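Local coordinates for transferrin binding protein B (Actinobacillus suis, PDB 3PQU), which probably binds host transferrin at the bacterial outer membrane as a surface lipoprotein of the iron-acquisition receptor, at residues E32-M38 against F275-A279; D177-K183 against K198-S204. All coordinates share one frame; numbering follows the deposited sequence.

Both contacts lie in the N-lobe, on one antiparallel, curled sheet that forms its beta barrel. Contact 1 sets a loop of the handle region, between strands 22-23 and 43-47, against strand 274-281. Contact 2 joins strand 170-183 to the loop that follows it. Their centres are 24 Å apart and their nearest atoms about 10 Å, so they do not touch. Along the chain, contact 2 is nested inside the long loop closed by contact 1: the closest ends of its segments are 15 residues apart, those of contact 1 237. Contact 1 is thus a surface attachment between handle segment and barrel, whereas contact 2 is buried and holds a barrel loop to its own strand.

Contact 1 (E32-M38 against F275-A279); sequences EELDKLM and FRGKA
The loop 32-38, ending in a 3-10 turn closed by Met38 N to Asp35 O, passes strand 275-279 without backbone bonding; the nearest CA atoms, those of Met38 and Arg276, are 7.1 Å apart. Arg276 carries nearly everything. Its chain runs extended from CG to NE and meets Glu32 head-on, giving a two-pronged salt bridge: NH1 to OE2 at 2.7 Å is almost straight (176°) and in the guanidinium plane, while NH2 to OE1 at 2.9 Å is more bent. The two planes stand 65° apart, with both nitrogens approaching from above the carboxylate plane. Leu34 CD2 sits over the centre of one guanidinium face, 3.7 Å from Arg276 CZ. Nearer the strand, Met38 is bent at chi2 and chi3, which turns CE onto Arg276 CB at 3.6 Å. One water accepts from Arg276 NE at 3.0 Å and donates to Met38 O. Strand pairing with Asp269 fixes the arginine's backbone, and Leu37 O receives Lys310 NZ. All three guanidinium nitrogens therefore have a partner, but Glu32 is exposed and poorly ordered, so the ion pair is probably the more mobile part and the Leu34 and Met38 packing the steadier one.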
loop_
_atom_site.group_PDB
_atom_site.type_symbol
_atom_site.label_atom_id
_atom_site.label_comp_id
_atom_site.label_asym_id
_atom_site.label_seq_id
_atom_site.Cartn_x
_atom_site.Cartn_y
_atom_site.Cartn_z
ATOM N N GLU A 32 -2.747 4.857 -16.628
ATOM C CA GLU A 32 -2.958 3.416 -16.538
ATOM C C GLU A 32 -4.418 3.086 -16.260
ATOM O O GLU A 32 -5.057 3.713 -15.418
ATOM C CB GLU A 32 -2.108 2.831 -15.411
ATOM C CG GLU A 32 -0.825 2.159 -15.851
ATOM C CD GLU A 32 0.056 1.805 -14.674
ATOM O OE1 GLU A 32 -0.342 2.108 -13.528
ATOM O OE2 GLU A 32 1.145 1.232 -14.890
ATOM N N GLU A 33 -4.941 2.092 -16.968
ATOM C CA GLU A 33 -6.256 1.547 -16.654
ATOM C C GLU A 33 -6.077 0.093 -16.224
ATOM O O GLU A 33 -5.847 -0.788 -17.050
ATOM C CB GLU A 33 -7.191 1.638 -17.859
ATOM C CG GLU A 33 -8.671 1.587 -17.509
ATOM C CD GLU A 33 -9.238 2.951 -17.152
ATOM O OE1 GLU A 33 -9.726 3.647 -18.068
ATOM O OE2 GLU A 33 -9.197 3.324 -15.961
ATOM N N LEU A 34 -6.162 -0.152 -14.925
ATOM C CA LEU A 34 -5.877 -1.482 -14.399
ATOM C C LEU A 34 -7.130 -2.325 -14.278
ATOM O O LEU A 34 -8.183 -1.822 -13.877
ATOM C CB LEU A 34 -5.214 -1.382 -13.023
ATOM C CG LEU A 34 -3.921 -0.562 -12.950
ATOM C CD1 LEU A 34 -3.487 -0.400 -11.507
ATOM C CD2 LEU A 34 -2.804 -1.192 -13.782
ATOM N N ASP A 35 -7.015 -3.608 -14.616
ATOM C CA ASP A 35 -8.015 -4.585 -14.198
ATOM C C ASP A 35 -8.161 -4.528 -12.687
ATOM O O ASP A 35 -7.187 -4.288 -11.965
ATOM C CB ASP A 35 -7.600 -5.999 -14.608
ATOM C CG ASP A 35 -7.833 -6.268 -16.081
ATOM O OD1 ASP A 35 -8.440 -5.407 -16.754
ATOM O OD2 ASP A 35 -7.412 -7.343 -16.564
ATOM N N LYS A 36 -9.378 -4.748 -12.206
ATOM C CA LYS A 36 -9.657 -4.675 -10.774
ATOM C C LYS A 36 -8.665 -5.458 -9.915
ATOM O O LYS A 36 -8.164 -4.928 -8.936
ATOM C CB LYS A 36 -11.086 -5.133 -10.473
ATOM C CG LYS A 36 -12.140 -4.299 -11.172
ATOM C CD LYS A 36 -13.538 -4.807 -10.877
ATOM C CE LYS A 36 -14.584 -4.004 -11.635
ATOM N NZ LYS A 36 -15.962 -4.274 -11.140
ATOM N N LEU A 37 -8.384 -6.710 -10.281
ATOM C CA LEU A 37 -7.473 -7.547 -9.504
ATOM C C LEU A 37 -6.072 -6.976 -9.448
ATOM O O LEU A 37 -5.277 -7.383 -8.616
ATOM C CB LEU A 37 -7.379 -8.949 -10.090
ATOM C CG LEU A 37 -8.470 -9.928 -9.701
ATOM C CD1 LEU A 37 -8.274 -11.189 -10.513
ATOM C CD2 LEU A 37 -8.439 -10.204 -8.209
ATOM N N MET A 38 -5.760 -6.047 -10.344
ATOM C CA MET A 38 -4.413 -5.510 -10.385
ATOM C C MET A 38 -4.290 -4.183 -9.625
ATOM O O MET A 38 -3.199 -3.627 -9.530
ATOM C CB MET A 38 -3.927 -5.395 -11.839
ATOM C CG MET A 38 -4.028 -6.725 -12.607
ATOM S SD MET A 38 -3.087 -8.078 -11.834
ATOM C CE MET A 38 -1.457 -7.564 -12.304
ATOM N N PHE A 275 4.191 -4.330 -7.541
ATOM C CA PHE A 275 4.637 -5.122 -8.671
ATOM C C PHE A 275 3.476 -5.908 -9.262
ATOM O O PHE A 275 2.513 -6.226 -8.567
ATOM C CB PHE A 275 5.826 -6.042 -8.277
ATOM C CG PHE A 275 5.604 -6.810 -7.003
ATOM C CD1 PHE A 275 4.984 -8.050 -7.017
ATOM C CD2 PHE A 275 6.016 -6.286 -5.788
ATOM C CE1 PHE A 275 4.776 -8.750 -5.833
ATOM C CE2 PHE A 275 5.818 -6.983 -4.592
ATOM C CZ PHE A 275 5.187 -8.210 -4.622
ATOM N N ARG A 276 3.567 -6.195 -10.555
ATOM C CA ARG A 276 2.493 -6.860 -11.287
ATOM C C ARG A 276 3.122 -7.868 -12.208
ATOM O O ARG A 276 4.077 -7.525 -12.910
ATOM C CB ARG A 276 1.726 -5.856 -12.148
ATOM C CG ARG A 276 1.155 -4.651 -11.419
ATOM C CD ARG A 276 0.593 -3.595 -12.402
ATOM N NE ARG A 276 0.413 -2.298 -11.744
ATOM C CZ ARG A 276 0.575 -1.128 -12.348
ATOM N NH1 ARG A 276 0.918 -1.094 -13.624
ATOM N NH2 ARG A 276 0.396 0.003 -11.676
ATOM N N GLY A 277 2.588 -9.094 -12.233
ATOM C CA GLY A 277 3.102 -10.112 -13.139
ATOM C C GLY A 277 2.291 -11.394 -13.212
ATOM O O GLY A 277 1.052 -11.387 -13.221
ATOM N N LYS A 278 3.006 -12.507 -13.242
ATOM C CA LYS A 278 2.404 -13.804 -13.516
ATOM C C LYS A 278 3.007 -14.849 -12.613
ATOM O O LYS A 278 4.141 -14.703 -12.163
ATOM C CB LYS A 278 2.727 -14.219 -14.959
ATOM C CG LYS A 278 2.380 -13.178 -16.031
ATOM C CD LYS A 278 2.871 -13.670 -17.394
ATOM C CE LYS A 278 2.548 -12.665 -18.494
ATOM N NZ LYS A 278 1.096 -12.371 -18.538
ATOM N N ALA A 279 2.261 -15.929 -12.395
ATOM C CA ALA A 279 2.792 -17.105 -11.725
ATOM C C ALA A 279 2.737 -18.236 -12.736
ATOM O O ALA A 279 1.686 -18.497 -13.303
ATOM C CB ALA A 279 1.948 -17.442 -10.498
HETATM O O HOH W 1 -0.672 -2.494 -8.912
#

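Contact 2 (D177-K183 against K198-S204); sequences DFTSDVK and KNVAATS
Thr179 and Thr203 form a single antiparallel bridge, their CA atoms 4.2 Å apart, between strand 170-183 and the irregular segment 198-204. On its two sides, Ser204 N donates to Phe178 O and Ser180 N to Ala202 O at 2.8 Å, the latter nearly in line with the carbonyl. Each flanking pair keeps one backbone bond, and a serine hydroxyl supplies the second. Ser204, with OG between its backbone N and carbonyl carbon (chi1 44°), gives its hydroxyl proton to the anti lone pair of Asp177 OD2 at 2.7 Å and accepts from Phe178 N at 3.2 Å. Ser180 OG likewise accepts from Ala202 N at 2.9 Å while donating to Asp181 O.

The Phe178 ring, turned by chi1 of 62° over the partner backbone, has Ser204 N above its centre and Ser204 CB in an off-centre CH-pi contact, 4.1 Å from the centroid. Phe289 meets this ring edge-to-face. Thr179 donates from OG1 to Ser180 O, and Ala201 CB lies 3.1 Å from that OG1. Farther along, Val182 spreads its branches: CG1 against Lys198 O, CG2 at 3.4 Å from Ala201 N. Lys198 NZ forms a salt bridge with Glu187, and Asp177 OD1 another with Arg116.

Each serine OG thus both gives and takes a hydrogen bond, taking the place of the Ser204 and Ser180 carbonyls as acceptors for Phe178 N and Ala202 N. In this buried setting such pairing satisfies both amides and holds a loop without regular secondary structure along the barrel strand.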
loop_
_atom_site.group_PDB
_atom_site.type_symbol
_atom_site.label_atom_id
_atom_site.label_comp_id
_atom_site.label_asym_id
_atom_site.label_seq_id
_atom_site.Cartn_x
_atom_site.Cartn_y
_atom_site.Cartn_z
ATOM N N ASP A 177 0.799 -19.277 0.776
ATOM C CA ASP A 177 -0.388 -20.007 1.258
ATOM C C ASP A 177 -1.486 -19.918 0.197
ATOM O O ASP A 177 -1.421 -19.068 -0.688
ATOM C CB ASP A 177 -0.903 -19.403 2.565
ATOM C CG ASP A 177 -0.028 -19.752 3.747
ATOM O OD1 ASP A 177 0.732 -18.882 4.219
ATOM O OD2 ASP A 177 -0.093 -20.911 4.185
ATOM N N PHE A 178 -2.488 -20.788 0.281
ATOM C CA PHE A 178 -3.478 -20.880 -0.789
ATOM C C PHE A 178 -4.772 -21.567 -0.373
ATOM O O PHE A 178 -4.802 -22.309 0.601
ATOM C CB PHE A 178 -2.871 -21.660 -1.971
ATOM C CG PHE A 178 -2.494 -23.100 -1.624
ATOM C CD1 PHE A 178 -3.438 -24.122 -1.721
ATOM C CD2 PHE A 178 -1.214 -23.415 -1.178
ATOM C CE1 PHE A 178 -3.130 -25.456 -1.381
ATOM C CE2 PHE A 178 -0.876 -24.753 -0.862
ATOM C CZ PHE A 178 -1.848 -25.776 -0.959
ATOM N N THR A 179 -5.830 -21.322 -1.143
ATOM C CA THR A 179 -7.022 -22.147 -1.125
ATOM C C THR A 179 -7.410 -22.413 -2.580
ATOM O O THR A 179 -7.262 -21.533 -3.434
ATOM C CB THR A 179 -8.225 -21.483 -0.396
ATOM O OG1 THR A 179 -9.350 -22.367 -0.450
ATOM C CG2 THR A 179 -8.639 -20.149 -1.057
ATOM N N SER A 180 -7.877 -23.632 -2.852
ATOM C CA SER A 180 -8.466 -23.989 -4.135
ATOM C C SER A 180 -9.936 -23.613 -4.124
ATOM O O SER A 180 -10.437 -23.058 -3.142
ATOM C CB SER A 180 -8.345 -25.499 -4.398
ATOM O OG SER A 180 -9.179 -26.267 -3.520
ATOM N N ASP A 181 -10.632 -23.912 -5.223
ATOM C CA ASP A 181 -12.082 -23.940 -5.191
ATOM C C ASP A 181 -12.523 -25.365 -4.866
ATOM O O ASP A 181 -11.694 -26.228 -4.598
ATOM C CB ASP A 181 -12.697 -23.472 -6.529
ATOM C CG ASP A 181 -12.327 -24.380 -7.704
ATOM O OD1 ASP A 181 -12.985 -24.278 -8.770
ATOM O OD2 ASP A 181 -11.370 -25.173 -7.559
ATOM N N VAL A 182 -13.825 -25.621 -4.911
ATOM C CA VAL A 182 -14.333 -26.940 -4.563
ATOM C C VAL A 182 -15.038 -27.593 -5.750
ATOM O O VAL A 182 -15.816 -26.940 -6.434
ATOM C CB VAL A 182 -15.287 -26.845 -3.351
ATOM C CG1 VAL A 182 -16.229 -28.060 -3.290
ATOM C CG2 VAL A 182 -14.481 -26.697 -2.036
ATOM N N LYS A 183 -14.731 -28.864 -6.009
ATOM C CA LYS A 183 -15.460 -29.682 -6.994
ATOM C C LYS A 183 -15.468 -31.125 -6.513
ATOM O O LYS A 183 -14.414 -31.684 -6.219
ATOM C CB LYS A 183 -14.740 -29.684 -8.360
ATOM C CG LYS A 183 -14.885 -28.429 -9.163
ATOM C CD LYS A 183 -13.995 -28.470 -10.386
ATOM C CE LYS A 183 -14.006 -27.141 -11.133
ATOM N NZ LYS A 183 -13.314 -27.236 -12.468
ATOM N N LYS A 198 -13.275 -31.679 -2.196
ATOM C CA LYS A 198 -14.597 -32.259 -2.428
ATOM C C LYS A 198 -15.679 -31.607 -1.568
ATOM O O LYS A 198 -16.759 -31.279 -2.054
ATOM C CB LYS A 198 -14.581 -33.775 -2.185
ATOM C CG LYS A 198 -13.757 -34.579 -3.194
ATOM C CD LYS A 198 -13.913 -36.066 -2.892
ATOM C CE LYS A 198 -13.198 -36.955 -3.877
ATOM N NZ LYS A 198 -13.857 -37.010 -5.214
ATOM N N ASN A 199 -15.407 -31.447 -0.280
ATOM C CA ASN A 199 -16.385 -30.819 0.616
ATOM C C ASN A 199 -15.853 -29.479 1.121
ATOM O O ASN A 199 -16.622 -28.573 1.448
ATOM C CB ASN A 199 -16.700 -31.732 1.796
ATOM C CG ASN A 199 -17.653 -32.872 1.426
ATOM O OD1 ASN A 199 -18.159 -32.944 0.307
ATOM N ND2 ASN A 199 -17.914 -33.751 2.382
ATOM N N VAL A 200 -14.529 -29.394 1.203
ATOM C CA VAL A 200 -13.829 -28.206 1.686
ATOM C C VAL A 200 -12.641 -28.034 0.761
ATOM O O VAL A 200 -12.114 -29.019 0.253
ATOM C CB VAL A 200 -13.390 -28.379 3.169
ATOM C CG1 VAL A 200 -12.541 -27.192 3.656
ATOM C CG2 VAL A 200 -14.623 -28.562 4.072
ATOM N N ALA A 201 -12.250 -26.784 0.500
ATOM C CA ALA A 201 -11.202 -26.511 -0.466
ATOM C C ALA A 201 -9.900 -27.167 -0.005
ATOM O O ALA A 201 -9.664 -27.310 1.199
ATOM C CB ALA A 201 -11.008 -24.993 -0.633
ATOM N N ALA A 202 -9.059 -27.559 -0.955
ATOM C CA ALA A 202 -7.696 -27.940 -0.605
ATOM C C ALA A 202 -6.953 -26.625 -0.324
ATOM O O ALA A 202 -7.002 -25.696 -1.136
ATOM C CB ALA A 202 -7.044 -28.690 -1.749
ATOM N N THR A 203 -6.271 -26.548 0.816
ATOM C CA THR A 203 -5.608 -25.316 1.238
ATOM C C THR A 203 -4.203 -25.635 1.770
ATOM O O THR A 203 -3.862 -26.809 2.021
ATOM C CB THR A 203 -6.360 -24.647 2.420
ATOM O OG1 THR A 203 -6.281 -25.508 3.559
ATOM C CG2 THR A 203 -7.841 -24.352 2.093
ATOM N N SER A 204 -3.409 -24.595 2.023
ATOM C CA SER A 204 -2.109 -24.798 2.670
ATOM C C SER A 204 -2.300 -25.253 4.116
ATOM O O SER A 204 -1.328 -25.638 4.763
ATOM C CB SER A 204 -1.241 -23.531 2.637
ATOM O OG SER A 204 -2.027 -22.408 2.969
#